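Local coordinates for cysteine-rich repeat secretory protein 15 (Arabidopsis thaliana, PDB 6GRF) that probably modulates cell-to-cell trafficking through plasmodesmata as a membrane-bound protein with a tandem DUF26 ectodomain, at residues Y66-D71 with S75-C80; G188-L193 with A200-A205. One frame throughout, in Å; residues are numbered along the deposited sequence.

Each contact ties the long second helix of a DUF26 domain to that domain's five-stranded antiparallel sheet, and both are buried. Interaction 1 lies in the first domain, where the opening turns of helix 74-91 are joined to the end of strand 62-68. Interaction 2 lies in the second, where the last turns of helix 176-193 lean on strand 199-204. Their centres are about 23 Å apart, on opposite sides of the chain's centre, and they do not touch. The chemistry differs: a single covalent sulfur-sulfur bond makes up interaction 1, whereas interaction 2 buries more surface through aliphatic packing of leucine, valine, alanine and the base of a lysine.

Interaction 1 (Y66-D71 with S75-C80); sequences YQCRDD and SDCSKC
C68 and C77 meet through their sulfurs, and this disulfide accounts for nearly all of the surface the two segments bury against each other. The SG atoms of C68 and C77 are 2.1 Å apart, and the turn about the S-S bond is 72°. The two halves are built differently. In C68, at the end of the strand, SG stands beside the backbone N (chi1 -66°); in C77, on the helix, SG swings to the far side from its N (chi1 169°), which carries it across to the strand. The bridge draws the backbones together, leaving C68 CA 5.7 Å from C77 CA.

Around this bond the contact thins quickly. Y66 also points its CB toward the helix, but its hydroxyl is taken up by S38 and the carbonyl of A42. Past C68 the chain turns away: R69 reaches forward to D71 in a salt bridge, NH2 of R69 lying 2.7 Å from OD2 of D71, and makes a cation-pi contact with Y167 of the second domain. One helical turn beyond C77, C80 forms a second disulfide with C105, so the same helix is stitched to two neighbouring strands of the sheet. The spacing of C68, C77 and C80, eight residues and then two between cysteines, is the C-X8-C-X2-C signature of the DUF26 (Gnk2-homologous) domain.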
loop_
_atom_site.group_PDB
_atom_site.type_symbol
_atom_site.label_atom_id
_atom_site.label_comp_id
_atom_site.label_asym_id
_atom_site.label_seq_id
_atom_site.Cartn_x
_atom_site.Cartn_y
_atom_site.Cartn_z
ATOM N N TYR A 66 7.064 0.310 6.244
ATOM C CA TYR A 66 5.667 0.494 6.539
ATOM C C TYR A 66 5.273 1.898 6.079
ATOM O O TYR A 66 6.100 2.794 5.989
ATOM C CB TYR A 66 5.375 0.292 8.028
ATOM C CG TYR A 66 5.913 1.390 8.910
ATOM C CD1 TYR A 66 5.124 2.466 9.285
ATOM C CD2 TYR A 66 7.225 1.365 9.359
ATOM C CE1 TYR A 66 5.623 3.489 10.073
ATOM C CE2 TYR A 66 7.736 2.380 10.155
ATOM C CZ TYR A 66 6.934 3.450 10.511
ATOM O OH TYR A 66 7.438 4.453 11.284
ATOM N N GLN A 67 3.984 2.063 5.776
ATOM C CA GLN A 67 3.408 3.356 5.410
ATOM C C GLN A 67 2.013 3.414 6.034
ATOM O O GLN A 67 1.178 2.595 5.686
ATOM C CB GLN A 67 3.390 3.489 3.884
ATOM C CG GLN A 67 2.755 4.773 3.381
ATOM C CD GLN A 67 3.587 5.975 3.761
ATOM O OE1 GLN A 67 3.226 6.763 4.637
ATOM N NE2 GLN A 67 4.702 6.141 3.091
ATOM N N CYS A 68 1.803 4.337 6.978
ATOM C CA CYS A 68 0.466 4.639 7.475
ATOM C C CYS A 68 -0.202 5.651 6.540
ATOM O O CYS A 68 0.470 6.376 5.817
ATOM C CB CYS A 68 0.490 5.211 8.886
ATOM S SG CYS A 68 1.071 4.017 10.117
ATOM N N ARG A 69 -1.535 5.691 6.575
ATOM C CA ARG A 69 -2.261 6.770 5.938
ATOM C C ARG A 69 -1.742 8.089 6.522
ATOM O O ARG A 69 -1.771 8.283 7.724
ATOM C CB ARG A 69 -3.769 6.598 6.131
ATOM C CG ARG A 69 -4.454 5.886 4.974
ATOM C CD ARG A 69 -5.943 5.681 5.209
ATOM N NE ARG A 69 -6.704 6.918 5.240
ATOM C CZ ARG A 69 -7.315 7.457 4.184
ATOM N NH1 ARG A 69 -7.087 6.970 2.975
ATOM N NH2 ARG A 69 -8.156 8.470 4.335
ATOM N N ASP A 70 -1.258 8.971 5.643
ATOM C CA ASP A 70 -0.634 10.242 6.024
ATOM C C ASP A 70 -1.650 11.207 6.651
ATOM O O ASP A 70 -1.250 12.191 7.250
ATOM C CB ASP A 70 0.019 10.923 4.816
ATOM C CG ASP A 70 1.504 10.648 4.643
ATOM O OD1 ASP A 70 2.214 10.576 5.669
ATOM O OD2 ASP A 70 1.945 10.521 3.478
ATOM N N ASP A 71 -2.952 10.941 6.493
ATOM C CA ASP A 71 -3.998 11.827 7.032
ATOM C C ASP A 71 -4.498 11.315 8.392
ATOM O O ASP A 71 -5.604 11.666 8.810
ATOM C CB ASP A 71 -5.158 12.009 6.041
ATOM C CG ASP A 71 -5.825 10.716 5.592
ATOM O OD1 ASP A 71 -5.156 9.670 5.631
ATOM O OD2 ASP A 71 -7.003 10.766 5.194
ATOM N N SER A 75 -0.939 8.086 17.217
ATOM C CA SER A 75 -1.447 6.982 18.023
ATOM C C SER A 75 -2.249 6.005 17.155
ATOM O O SER A 75 -2.249 4.802 17.423
ATOM C CB SER A 75 -2.274 7.488 19.174
ATOM O OG SER A 75 -3.473 8.085 18.709
ATOM N N ASP A 76 -2.926 6.527 16.124
ATOM C CA ASP A 76 -3.718 5.707 15.207
ATOM C C ASP A 76 -2.792 4.896 14.293
ATOM O O ASP A 76 -3.093 3.750 13.955
ATOM C CB ASP A 76 -4.683 6.561 14.386
ATOM C CG ASP A 76 -5.907 7.003 15.164
ATOM O OD1 ASP A 76 -5.934 8.173 15.590
ATOM O OD2 ASP A 76 -6.821 6.178 15.332
ATOM N N CYS A 77 -1.680 5.509 13.879
ATOM C CA CYS A 77 -0.698 4.848 13.020
ATOM C C CYS A 77 -0.059 3.670 13.783
ATOM O O CYS A 77 0.041 2.573 13.238
ATOM C CB CYS A 77 0.304 5.871 12.488
ATOM S SG CYS A 77 1.762 5.168 11.677
ATOM N N SER A 78 0.297 3.881 15.061
ATOM C CA SER A 78 0.894 2.844 15.932
ATOM C C SER A 78 -0.066 1.669 16.148
ATOM O O SER A 78 0.332 0.515 16.053
ATOM C CB SER A 78 1.312 3.417 17.254
ATOM O OG SER A 78 2.357 4.362 17.079
ATOM N N LYS A 79 -1.328 1.976 16.456
ATOM C CA LYS A 79 -2.348 0.958 16.677
ATOM C C LYS A 79 -2.431 0.053 15.440
ATOM O O LYS A 79 -2.406 -1.162 15.552
ATOM C CB LYS A 79 -3.707 1.609 16.963
ATOM C CG LYS A 79 -4.461 1.043 18.158
ATOM C CD LYS A 79 -4.267 1.848 19.426
ATOM C CE LYS A 79 -4.993 1.252 20.610
ATOM N NZ LYS A 79 -5.209 2.262 21.668
ATOM N N CYS A 80 -2.546 0.688 14.264
ATOM C CA CYS A 80 -2.692 0.010 12.976
ATOM C C CYS A 80 -1.468 -0.877 12.702
ATOM O O CYS A 80 -1.601 -1.979 12.193
ATOM C CB CYS A 80 -2.847 1.019 11.841
ATOM S SG CYS A 80 -3.327 0.287 10.250
#

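Interaction 2 (G188-L193 with A200-A205); sequences GKLKNL and AEVYLA
L190 sets its CG beside the backbone N (chi1 -82°), which sends the branch toward the strand, while V202 places CG1 anti to its own N (chi1 161°) and turns both methyls to the helix. The two side chains pass alongside one another, pointing opposite ways. L190 CD2 does most of the touching: it lies equally close to A200 CB and V202 CG2, at 3.7 Å from each, bridging two residues that point to the same face of the strand, and it rests against the backbone N of E201 between them. V202 CG1 meets the base of K189 at CB, 3.9 Å away, before the lysine chain bends off and takes its amine elsewhere. Helix and strand segments run at 131° to each other, with axes 8.2 Å apart at closest approach.

In the helix, G188 O accepts from both ND2 and the backbone N of N192, which arrive from opposite faces of its carbonyl plane. On the far face of the strand, the hydroxyl of Y203 donates to E201 OE1 from above the carboxylate plane. Strand 199-204 is flanked by strands 122-127 and 207-213, and helix 176-193 lies across this sheet, with L190 also touching A209 and L193 reaching K125.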
loop_
_atom_site.group_PDB
_atom_site.type_symbol
_atom_site.label_atom_id
_atom_site.label_comp_id
_atom_site.label_asym_id
_atom_site.label_seq_id
_atom_site.Cartn_x
_atom_site.Cartn_y
_atom_site.Cartn_z
ATOM N N GLY A 188 -4.403 4.651 -14.876
ATOM C CA GLY A 188 -4.548 3.870 -16.092
ATOM C C GLY A 188 -5.280 2.569 -15.812
ATOM O O GLY A 188 -6.167 2.169 -16.550
ATOM N N LYS A 189 -4.903 1.919 -14.707
ATOM C CA LYS A 189 -5.446 0.631 -14.338
ATOM C C LYS A 189 -6.903 0.772 -13.890
ATOM O O LYS A 189 -7.712 -0.089 -14.191
ATOM C CB LYS A 189 -4.631 0.001 -13.209
ATOM C CG LYS A 189 -3.258 -0.503 -13.609
ATOM C CD LYS A 189 -3.306 -1.667 -14.551
ATOM C CE LYS A 189 -2.002 -2.430 -14.587
ATOM N NZ LYS A 189 -2.041 -3.463 -15.649
ATOM N N LEU A 190 -7.198 1.826 -13.121
ATOM C CA LEU A 190 -8.550 2.086 -12.655
ATOM C C LEU A 190 -9.447 2.213 -13.890
ATOM O O LEU A 190 -10.490 1.586 -13.957
ATOM C CB LEU A 190 -8.600 3.339 -11.764
ATOM C CG LEU A 190 -8.209 3.132 -10.299
ATOM C CD1 LEU A 190 -7.932 4.451 -9.595
ATOM C CD2 LEU A 190 -9.267 2.351 -9.543
ATOM N N LYS A 191 -8.970 2.950 -14.895
ATOM C CA LYS A 191 -9.749 3.203 -16.099
ATOM C C LYS A 191 -9.927 1.902 -16.887
ATOM O O LYS A 191 -10.998 1.642 -17.393
ATOM C CB LYS A 191 -9.089 4.277 -16.967
ATOM C CG LYS A 191 -9.159 5.698 -16.424
ATOM C CD LYS A 191 -8.149 6.608 -17.088
ATOM C CE LYS A 191 -7.952 7.927 -16.373
ATOM N NZ LYS A 191 -9.001 8.912 -16.731
ATOM N N ASN A 192 -8.878 1.081 -16.979
ATOM C CA ASN A 192 -8.859 0.013 -17.983
ATOM C C ASN A 192 -9.448 -1.282 -17.397
ATOM O O ASN A 192 -10.045 -2.061 -18.138
ATOM C CB ASN A 192 -7.483 -0.065 -18.659
ATOM C CG ASN A 192 -7.273 1.088 -19.636
ATOM O OD1 ASN A 192 -7.853 1.109 -20.730
ATOM N ND2 ASN A 192 -6.494 2.091 -19.244
ATOM N N LEU A 193 -9.374 -1.469 -16.073
ATOM C CA LEU A 193 -9.934 -2.673 -15.413
ATOM C C LEU A 193 -11.359 -2.433 -14.885
ATOM O O LEU A 193 -12.141 -3.377 -14.791
ATOM C CB LEU A 193 -9.009 -3.094 -14.267
ATOM C CG LEU A 193 -7.570 -3.442 -14.658
ATOM C CD1 LEU A 193 -6.725 -3.691 -13.414
ATOM C CD2 LEU A 193 -7.520 -4.649 -15.580
ATOM N N ALA A 200 -13.941 2.134 -7.335
ATOM C CA ALA A 200 -12.905 1.136 -7.545
ATOM C C ALA A 200 -11.628 1.518 -6.795
ATOM O O ALA A 200 -11.454 2.657 -6.417
ATOM C CB ALA A 200 -12.639 0.990 -9.015
ATOM N N GLU A 201 -10.741 0.534 -6.611
ATOM C CA GLU A 201 -9.442 0.731 -5.967
ATOM C C GLU A 201 -8.394 -0.109 -6.706
ATOM O O GLU A 201 -8.666 -1.219 -7.110
ATOM C CB GLU A 201 -9.517 0.426 -4.467
ATOM C CG GLU A 201 -10.233 -0.867 -4.085
ATOM C CD GLU A 201 -10.331 -1.132 -2.577
ATOM O OE1 GLU A 201 -10.079 -0.179 -1.785
ATOM O OE2 GLU A 201 -10.650 -2.292 -2.173
ATOM N N VAL A 202 -7.214 0.479 -6.919
ATOM C CA VAL A 202 -6.065 -0.218 -7.459
ATOM C C VAL A 202 -4.853 0.004 -6.548
ATOM O O VAL A 202 -4.495 1.147 -6.209
ATOM C CB VAL A 202 -5.769 0.230 -8.898
ATOM C CG1 VAL A 202 -4.351 -0.114 -9.319
ATOM C CG2 VAL A 202 -6.777 -0.368 -9.859
ATOM N N TYR A 203 -4.213 -1.109 -6.173
ATOM C CA TYR A 203 -3.033 -1.102 -5.331
ATOM C C TYR A 203 -1.865 -1.689 -6.123
ATOM O O TYR A 203 -1.928 -2.833 -6.549
ATOM C CB TYR A 203 -3.269 -1.910 -4.060
ATOM C CG TYR A 203 -4.330 -1.344 -3.156
ATOM C CD1 TYR A 203 -3.995 -0.528 -2.093
ATOM C CD2 TYR A 203 -5.666 -1.632 -3.359
ATOM C CE1 TYR A 203 -4.963 0.001 -1.259
ATOM C CE2 TYR A 203 -6.648 -1.109 -2.538
ATOM C CZ TYR A 203 -6.293 -0.283 -1.492
ATOM O OH TYR A 203 -7.248 0.227 -0.674
ATOM N N LEU A 204 -0.841 -0.866 -6.348
ATOM C CA LEU A 204 0.397 -1.315 -6.944
ATOM C C LEU A 204 1.426 -1.501 -5.829
ATOM O O LEU A 204 1.142 -1.235 -4.674
ATOM C CB LEU A 204 0.863 -0.284 -7.974
ATOM C CG LEU A 204 -0.181 0.112 -9.015
ATOM C CD1 LEU A 204 0.447 0.992 -10.079
ATOM C CD2 LEU A 204 -0.826 -1.117 -9.640
ATOM N N ALA A 205 2.617 -1.970 -6.201
ATOM C CA ALA A 205 3.677 -2.275 -5.236
ATOM C C ALA A 205 4.018 -1.052 -4.369
ATOM O O ALA A 205 4.243 -1.212 -3.174
ATOM C CB ALA A 205 4.892 -2.797 -5.964
#